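Local coordinates for protein N-hydroxyarylamine O-acetyltransferase (Bacillus cereus, PDB 4DMO) that is an active arylamine N-acetyltransferase that uses a non-canonical catalytic triad and probably acetylates N-hydroxyarylamines, at residues M34-L46 with F213-D225. Numbering follows the deposited sequence.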
ATOM      1  N   MET A  34      -4.031   9.245  -2.592  1.00 12.37           N
ATOM      2  CA  MET A  34      -2.808   8.601  -2.132  1.00 14.61           C
ATOM      3  C   MET A  34      -2.236   7.715  -3.224  1.00 15.33           C
ATOM      4  O   MET A  34      -1.031   7.700  -3.401  1.00 15.42           O
ATOM      5  CB  MET A  34      -3.010   7.794  -0.866  1.00 10.58           C
ATOM      6  CG  MET A  34      -1.702   7.251  -0.342  1.00 17.49           C
ATOM      7  SD  MET A  34      -1.836   6.655   1.321  1.00 14.73           S
ATOM      8  CE  MET A  34      -0.236   5.943   1.605  1.00 16.53           C
ATOM      9  N   ALA A  35      -3.080   7.010  -3.982  1.00 14.24           N
ATOM     10  CA  ALA A  35      -2.560   6.120  -5.014  1.00 12.11           C
ATOM     11  C   ALA A  35      -1.951   6.901  -6.128  1.00 13.94           C
ATOM     12  O   ALA A  35      -1.041   6.410  -6.775  1.00 13.11           O
ATOM     13  CB  ALA A  35      -3.634   5.240  -5.571  1.00 12.65           C
ATOM     14  N   GLN A  36      -2.486   8.099  -6.395  1.00 16.42           N
ATOM     15  CA  GLN A  36      -1.976   8.919  -7.498  1.00 18.30           C
ATOM     16  C   GLN A  36      -0.626   9.566  -7.158  1.00 19.43           C
ATOM     17  O   GLN A  36       0.167   9.884  -8.051  1.00 15.50           O
ATOM     18  CB  GLN A  36      -3.024   9.974  -7.925  1.00 20.06           C
ATOM     19  CG  GLN A  36      -4.307   9.373  -8.558  1.00 17.07           C
ATOM     20  CD  GLN A  36      -4.024   8.497  -9.807  1.00 20.51           C
ATOM     21  OE1 GLN A  36      -3.319   8.893 -10.720  1.00 22.51           O
ATOM     22  NE2 GLN A  36      -4.621   7.321  -9.840  1.00 21.55           N
ATOM     23  N   THR A  37      -0.338   9.710  -5.865  1.00 17.42           N
ATOM     24  CA  THR A  37       0.817  10.495  -5.444  1.00 13.48           C
ATOM     25  C   THR A  37       1.933   9.712  -4.750  1.00 15.42           C
ATOM     26  O   THR A  37       3.085  10.046  -4.916  1.00 12.89           O
ATOM     27  CB  THR A  37       0.396  11.727  -4.527  1.00 19.97           C
ATOM     28  OG1 THR A  37      -0.346  11.284  -3.372  1.00 16.08           O
ATOM     29  CG2 THR A  37      -0.410  12.791  -5.315  1.00 16.13           C
ATOM     30  N   VAL A  38       1.587   8.700  -3.965  1.00 13.36           N
ATOM     31  CA  VAL A  38       2.563   7.929  -3.232  1.00 11.34           C
ATOM     32  C   VAL A  38       2.756   6.586  -3.872  1.00 14.85           C
ATOM     33  O   VAL A  38       1.851   5.764  -3.902  1.00 15.94           O
ATOM     34  CB  VAL A  38       2.141   7.693  -1.789  1.00 11.91           C
ATOM     35  CG1 VAL A  38       3.285   7.106  -1.012  1.00 12.60           C
ATOM     36  CG2 VAL A  38       1.673   8.993  -1.158  1.00 13.80           C
ATOM     37  N   PRO A  39       3.944   6.362  -4.419  1.00 13.22           N
ATOM     38  CA  PRO A  39       4.190   5.091  -5.081  1.00 16.37           C
ATOM     39  C   PRO A  39       4.562   3.956  -4.127  1.00 17.83           C
ATOM     40  O   PRO A  39       5.039   4.156  -2.999  1.00 14.59           O
ATOM     41  CB  PRO A  39       5.354   5.413  -6.004  1.00 15.60           C
ATOM     42  CG  PRO A  39       6.060   6.494  -5.344  1.00 17.18           C
ATOM     43  CD  PRO A  39       5.058   7.293  -4.584  1.00 10.72           C
ATOM     44  N   PHE A  40       4.329   2.742  -4.622  1.00 16.16           N
ATOM     45  CA  PHE A  40       4.804   1.527  -3.998  1.00 15.14           C
ATOM     46  C   PHE A  40       6.237   1.364  -4.437  1.00 14.68           C
ATOM     47  O   PHE A  40       6.509   1.257  -5.637  1.00 18.59           O
ATOM     48  CB  PHE A  40       3.935   0.349  -4.484  1.00 19.81           C
ATOM     49  CG  PHE A  40       4.203  -0.978  -3.786  1.00 12.94           C
ATOM     50  CD1 PHE A  40       3.693  -1.232  -2.526  1.00 11.54           C
ATOM     51  CD2 PHE A  40       4.930  -1.963  -4.410  1.00 11.67           C
ATOM     52  CE1 PHE A  40       3.932  -2.459  -1.889  1.00 12.78           C
ATOM     53  CE2 PHE A  40       5.152  -3.195  -3.797  1.00 15.97           C
ATOM     54  CZ  PHE A  40       4.666  -3.444  -2.540  1.00 12.15           C
ATOM     55  N   GLU A  41       7.169   1.407  -3.486  1.00 14.07           N
ATOM     56  CA  GLU A  41       8.600   1.297  -3.817  1.00 10.42           C
ATOM     57  C   GLU A  41       9.439   0.681  -2.697  1.00 11.36           C
ATOM     58  O   GLU A  41       9.133   0.805  -1.509  1.00 10.73           O
ATOM     59  CB  GLU A  41       9.179   2.656  -4.195  1.00 13.85           C
ATOM     60  CG  GLU A  41       8.994   3.716  -3.120  1.00 15.42           C
ATOM     61  CD  GLU A  41      10.295   4.320  -2.631  1.00 17.32           C
ATOM     62  OE1 GLU A  41      11.270   3.573  -2.367  1.00 12.04           O
ATOM     63  OE2 GLU A  41      10.309   5.540  -2.464  1.00 15.89           O
ATOM     64  N   ASN A  42      10.515   0.008  -3.079  1.00 10.29           N
ATOM     65  CA  ASN A  42      11.319  -0.743  -2.123  1.00 11.33           C
ATOM     66  C   ASN A  42      12.743  -0.258  -1.987  1.00 14.06           C
ATOM     67  O   ASN A  42      13.613  -0.997  -1.509  1.00 15.43           O
ATOM     68  CB  ASN A  42      11.386  -2.195  -2.546  1.00 13.76           C
ATOM     69  CG  ASN A  42      12.195  -2.389  -3.793  1.00 13.88           C
ATOM     70  OD1 ASN A  42      12.334  -1.478  -4.609  1.00 12.06           O
ATOM     71  ND2 ASN A  42      12.755  -3.584  -3.942  1.00 13.32           N
ATOM     72  N   LEU A  43      12.988   0.958  -2.432  1.00 11.33           N
ATOM     73  CA  LEU A  43      14.351   1.397  -2.648  1.00 17.24           C
ATOM     74  C   LEU A  43      15.136   1.551  -1.343  1.00 21.00           C
ATOM     75  O   LEU A  43      16.348   1.388  -1.355  1.00 22.35           O
ATOM     76  CB  LEU A  43      14.374   2.680  -3.502  1.00 15.44           C
ATOM     77  CG  LEU A  43      13.694   2.544  -4.881  1.00 19.55           C
ATOM     78  CD1 LEU A  43      13.804   3.819  -5.652  1.00 19.69           C
ATOM     79  CD2 LEU A  43      14.373   1.449  -5.657  1.00 20.50           C
ATOM     80  N   ASN A  44      14.470   1.813  -0.217  1.00 18.01           N
ATOM     81  CA  ASN A  44      15.213   1.973   1.031  1.00 14.10           C
ATOM     82  C   ASN A  44      15.769   0.652   1.580  1.00 17.41           C
ATOM     83  O   ASN A  44      16.655   0.667   2.419  1.00 18.04           O
ATOM     84  CB  ASN A  44      14.396   2.726   2.099  1.00 16.32           C
ATOM     85  CG  ASN A  44      13.292   1.868   2.777  1.00 17.37           C
ATOM     86  OD1 ASN A  44      13.099   0.684   2.502  1.00 13.93           O
ATOM     87  ND2 ASN A  44      12.593   2.497   3.704  1.00 13.92           N
ATOM     88  N   ILE A  45      15.259  -0.477   1.091  1.00 18.12           N
ATOM     89  CA  ILE A  45      15.824  -1.798   1.420  1.00 17.66           C
ATOM     90  C   ILE A  45      17.130  -1.988   0.692  1.00 21.36           C
ATOM     91  O   ILE A  45      18.111  -2.479   1.256  1.00 24.07           O
ATOM     92  CB  ILE A  45      14.862  -2.976   1.031  1.00 11.87           C
ATOM     93  CG1 ILE A  45      13.586  -2.871   1.850  1.00 15.03           C
ATOM     94  CG2 ILE A  45      15.581  -4.355   1.184  1.00 17.79           C
ATOM     95  CD1 ILE A  45      12.553  -4.048   1.660  1.00 16.33           C
ATOM     96  N   LEU A  46      17.145  -1.587  -0.572  1.00 14.25           N
ATOM     97  CA  LEU A  46      18.331  -1.748  -1.405  1.00 21.46           C
ATOM     98  C   LEU A  46      19.444  -0.744  -1.074  1.00 19.63           C
ATOM     99  O   LEU A  46      20.633  -1.047  -1.202  1.00 25.55           O
ATOM    100  CB  LEU A  46      17.930  -1.600  -2.867  1.00 15.72           C
ATOM    101  CG  LEU A  46      16.864  -2.590  -3.350  1.00 22.50           C
ATOM    102  CD1 LEU A  46      16.544  -2.292  -4.796  1.00 23.61           C
ATOM    103  CD2 LEU A  46      17.321  -4.053  -3.176  1.00 19.65           C
ATOM    104  N   PHE A 213      11.207  -8.442  -2.318  1.00 20.28           N
ATOM    105  CA  PHE A 213      11.460  -6.991  -2.317  1.00 23.10           C
ATOM    106  C   PHE A 213      12.885  -6.610  -1.917  1.00 24.94           C
ATOM    107  O   PHE A 213      13.211  -5.419  -1.787  1.00 19.42           O
ATOM    108  CB  PHE A 213      10.438  -6.260  -1.394  1.00 21.14           C
ATOM    109  CG  PHE A 213       9.005  -6.419  -1.828  1.00 24.42           C
ATOM    110  CD1 PHE A 213       8.062  -6.975  -0.983  1.00 28.08           C
ATOM    111  CD2 PHE A 213       8.605  -6.048  -3.102  1.00 26.15           C
ATOM    112  CE1 PHE A 213       6.764  -7.142  -1.381  1.00 21.15           C
ATOM    113  CE2 PHE A 213       7.294  -6.210  -3.504  1.00 26.69           C
ATOM    114  CZ  PHE A 213       6.377  -6.761  -2.646  1.00 20.06           C
ATOM    115  N   ASN A 214      13.745  -7.606  -1.724  1.00 17.29           N
ATOM    116  CA  ASN A 214      15.102  -7.296  -1.326  1.00 27.54           C
ATOM    117  C   ASN A 214      16.159  -7.704  -2.355  1.00 21.28           C
ATOM    118  O   ASN A 214      17.321  -7.784  -2.025  1.00 31.82           O
ATOM    119  CB  ASN A 214      15.411  -7.902   0.058  1.00 26.62           C
ATOM    120  CG  ASN A 214      15.326  -9.410   0.079  1.00 23.83           C
ATOM    121  OD1 ASN A 214      15.137 -10.054  -0.948  1.00 24.78           O
ATOM    122  ND2 ASN A 214      15.475  -9.985   1.271  1.00 21.01           N
ATOM    123  N   LYS A 215      15.754  -7.930  -3.600  1.00 29.24           N
ATOM    124  CA  LYS A 215      16.699  -8.305  -4.668  1.00 30.59           C
ATOM    125  C   LYS A 215      16.957  -7.138  -5.645  1.00 23.59           C
ATOM    126  O   LYS A 215      18.085  -6.666  -5.804  1.00 31.60           O
ATOM    127  CB  LYS A 215      16.160  -9.503  -5.474  1.00 28.99           C
ATOM    128  CG  LYS A 215      15.543 -10.635  -4.650  1.00 34.17           C
ATOM    129  CD  LYS A 215      16.572 -11.353  -3.789  1.00 31.87           C
ATOM    130  CE  LYS A 215      16.049 -12.702  -3.336  1.00 32.98           C
ATOM    131  NZ  LYS A 215      14.797 -12.574  -2.541  1.00 27.92           N
ATOM    132  N   VAL A 216      15.898  -6.675  -6.298  1.00 24.93           N
ATOM    133  CA  VAL A 216      16.007  -5.678  -7.365  1.00 22.62           C
ATOM    134  C   VAL A 216      15.034  -4.530  -7.121  1.00 25.81           C
ATOM    135  O   VAL A 216      14.050  -4.705  -6.407  1.00 20.02           O
ATOM    136  CB  VAL A 216      15.682  -6.316  -8.738  1.00 23.91           C
ATOM    137  CG1 VAL A 216      16.651  -7.451  -9.041  1.00 29.80           C
ATOM    138  CG2 VAL A 216      14.282  -6.823  -8.766  1.00 20.16           C
ATOM    139  N   PRO A 217      15.297  -3.358  -7.711  1.00 24.20           N
ATOM    140  CA  PRO A 217      14.346  -2.242  -7.572  1.00 21.85           C
ATOM    141  C   PRO A 217      12.986  -2.584  -8.142  1.00 21.34           C
ATOM    142  O   PRO A 217      12.896  -3.186  -9.207  1.00 20.31           O
ATOM    143  CB  PRO A 217      14.971  -1.143  -8.417  1.00 27.87           C
ATOM    144  CG  PRO A 217      16.478  -1.517  -8.464  1.00 28.26           C
ATOM    145  CD  PRO A 217      16.467  -2.998  -8.523  1.00 23.28           C
ATOM    146  N   LEU A 218      11.951  -2.171  -7.421  1.00 19.88           N
ATOM    147  CA  LEU A 218      10.571  -2.369  -7.800  1.00 23.76           C
ATOM    148  C   LEU A 218       9.798  -1.096  -7.418  1.00 22.14           C
ATOM    149  O   LEU A 218       9.770  -0.707  -6.249  1.00 19.73           O
ATOM    150  CB  LEU A 218      10.049  -3.572  -7.044  1.00 19.27           C
ATOM    151  CG  LEU A 218       8.812  -4.300  -7.521  1.00 40.69           C
ATOM    152  CD1 LEU A 218       8.682  -5.596  -6.707  1.00 42.07           C
ATOM    153  CD2 LEU A 218       7.591  -3.452  -7.345  1.00 38.67           C
ATOM    154  N   ILE A 219       9.221  -0.421  -8.403  1.00 19.69           N
ATOM    155  CA  ILE A 219       8.431   0.791  -8.156  1.00 22.01           C
ATOM    156  C   ILE A 219       7.153   0.739  -8.984  1.00 26.19           C
ATOM    157  O   ILE A 219       7.231   0.653 -10.199  1.00 19.11           O
ATOM    158  CB  ILE A 219       9.152   2.082  -8.565  1.00 19.32           C
ATOM    159  CG1 ILE A 219      10.512   2.248  -7.847  1.00 15.11           C
ATOM    160  CG2 ILE A 219       8.266   3.270  -8.255  1.00 19.91           C
ATOM    161  CD1 ILE A 219      11.666   1.757  -8.659  1.00 28.01           C
ATOM    162  N   VAL A 220       5.987   0.833  -8.340  1.00 20.36           N
ATOM    163  CA  VAL A 220       4.735   0.925  -9.084  1.00 19.91           C
ATOM    164  C   VAL A 220       3.859   2.057  -8.524  1.00 21.91           C
ATOM    165  O   VAL A 220       3.878   2.348  -7.330  1.00 16.71           O
ATOM    166  CB  VAL A 220       3.969  -0.421  -9.058  1.00 21.02           C
ATOM    167  CG1 VAL A 220       3.741  -0.856  -7.677  1.00 24.78           C
ATOM    168  CG2 VAL A 220       2.611  -0.317  -9.738  1.00 25.44           C
ATOM    169  N   LYS A 221       3.113   2.704  -9.414  1.00 15.07           N
ATOM    170  CA  LYS A 221       2.173   3.729  -9.029  1.00 16.32           C
ATOM    171  C   LYS A 221       1.015   3.805  -9.998  1.00 14.52           C
ATOM    172  O   LYS A 221       1.213   3.743 -11.204  1.00 14.28           O
ATOM    173  CB  LYS A 221       2.842   5.078  -8.999  1.00 12.61           C
ATOM    174  CG  LYS A 221       2.008   6.098  -8.295  1.00 13.09           C
ATOM    175  CD  LYS A 221       2.709   7.460  -8.184  1.00 18.46           C
ATOM    176  CE  LYS A 221       2.863   8.162  -9.508  1.00 20.86           C
ATOM    177  NZ  LYS A 221       1.545   8.447 -10.081  1.00 15.02           N
ATOM    178  N   LEU A 222      -0.192   3.953  -9.468  1.00 14.94           N
ATOM    179  CA  LEU A 222      -1.337   4.227 -10.333  1.00 18.63           C
ATOM    180  C   LEU A 222      -1.183   5.597 -10.944  1.00 18.53           C
ATOM    181  O   LEU A 222      -0.510   6.485 -10.408  1.00 18.07           O
ATOM    182  CB  LEU A 222      -2.653   4.136  -9.562  1.00 14.75           C
ATOM    183  CG  LEU A 222      -2.803   2.728  -8.955  1.00 12.23           C
ATOM    184  CD1 LEU A 222      -4.161   2.591  -8.391  1.00  8.21           C
ATOM    185  CD2 LEU A 222      -2.523   1.613  -9.967  1.00 13.37           C
ATOM    186  N   THR A 223      -1.825   5.761 -12.079  1.00 20.82           N
ATOM    187  CA  THR A 223      -1.846   7.021 -12.768  1.00 19.75           C
ATOM    188  C   THR A 223      -3.283   7.336 -13.128  1.00 23.35           C
ATOM    189  O   THR A 223      -4.184   6.557 -12.835  1.00 21.83           O
ATOM    190  CB  THR A 223      -0.996   6.948 -14.045  1.00 24.44           C
ATOM    191  OG1 THR A 223      -1.541   5.949 -14.911  1.00 23.58           O
ATOM    192  CG2 THR A 223       0.469   6.583 -13.723  1.00 22.61           C
ATOM    193  N   GLU A 224      -3.477   8.496 -13.745  1.00 24.05           N
ATOM    194  CA  GLU A 224      -4.783   8.943 -14.255  1.00 35.09           C
ATOM    195  C   GLU A 224      -5.514   7.869 -15.050  1.00 29.71           C
ATOM    196  O   GLU A 224      -6.729   7.678 -14.946  1.00 28.37           O
ATOM    197  CB  GLU A 224      -4.565  10.115 -15.228  1.00 33.48           C
ATOM    198  CG  GLU A 224      -4.976  11.505 -14.744  1.00 50.28           C
ATOM    199  CD  GLU A 224      -4.923  12.579 -15.862  1.00 50.19           C
ATOM    200  OE1 GLU A 224      -5.045  13.771 -15.498  1.00 57.18           O
ATOM    201  OE2 GLU A 224      -4.758  12.247 -17.082  1.00 34.01           O
ATOM    202  N   ASP A 225      -4.768   7.225 -15.929  1.00 25.58           N
ATOM    203  CA  ASP A 225      -5.387   6.401 -16.949  1.00 31.78           C
ATOM    204  C   ASP A 225      -4.864   4.983 -16.914  1.00 26.61           C
ATOM    205  O   ASP A 225      -5.012   4.251 -17.892  1.00 30.59           O
ATOM    206  CB  ASP A 225      -5.152   7.006 -18.340  1.00 27.54           C
ATOM    207  CG  ASP A 225      -3.715   7.479 -18.547  1.00 38.28           C
ATOM    208  OD1 ASP A 225      -3.512   8.451 -19.305  1.00 50.71           O
ATOM    209  OD2 ASP A 225      -2.776   6.881 -17.969  1.00 38.75           O
TER
HETATM  210  O   HOH W   1      -0.255   3.972  -6.473  1.00 10.82           O
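Phe-40 and Val-220 form a hydrogen-bonded pair in this arylamine N-acetyltransferase fold. Here the short strand 40-41 is the outermost strand of the five-stranded antiparallel sheet, beside strand 218-223. Two backbone bonds join them, Phe-40 N to Val-220 O and Val-220 N to Phe-40 O, both 2.8 Å. Val-220 CG1 packs against CB (3.4 Å) and CD2 of Phe-40. The Phe-40 ring edge meets Leu-218 CD2 and Phe-213. CE2 and CZ of both rings touch in an offset edge-to-face pair, planes at 74°. A chi1 of -173° swings the ring away from the Phe-40 N and toward Phe-213. The opposite face of the sheet carries Ile-219, which meets Glu-41 CB and is covered by helix 250-261. Leu-43 CD2 touches both Ile-219 CD1 and Pro-217 CB. Leu-46 forks: CD1 lies 3.7 Å from Pro-217 CG, CD2 against the Asn-214 and Lys-215 carbonyls. Ile-45 CG2 rests on Asn-214 CB. At the far end, Lys-221 runs alongside Pro-39 and bends, and NZ donates to Gln-36 O and Leu-222 O. A water links Ala-35 O to Leu-222 N. The Asn-42 amide plugs the bend of loop 213-217: OD1 accepts from Leu-218 N, and ND2 donates to Phe-213 O (2.9 Å) and Val-216 O (3.0 Å).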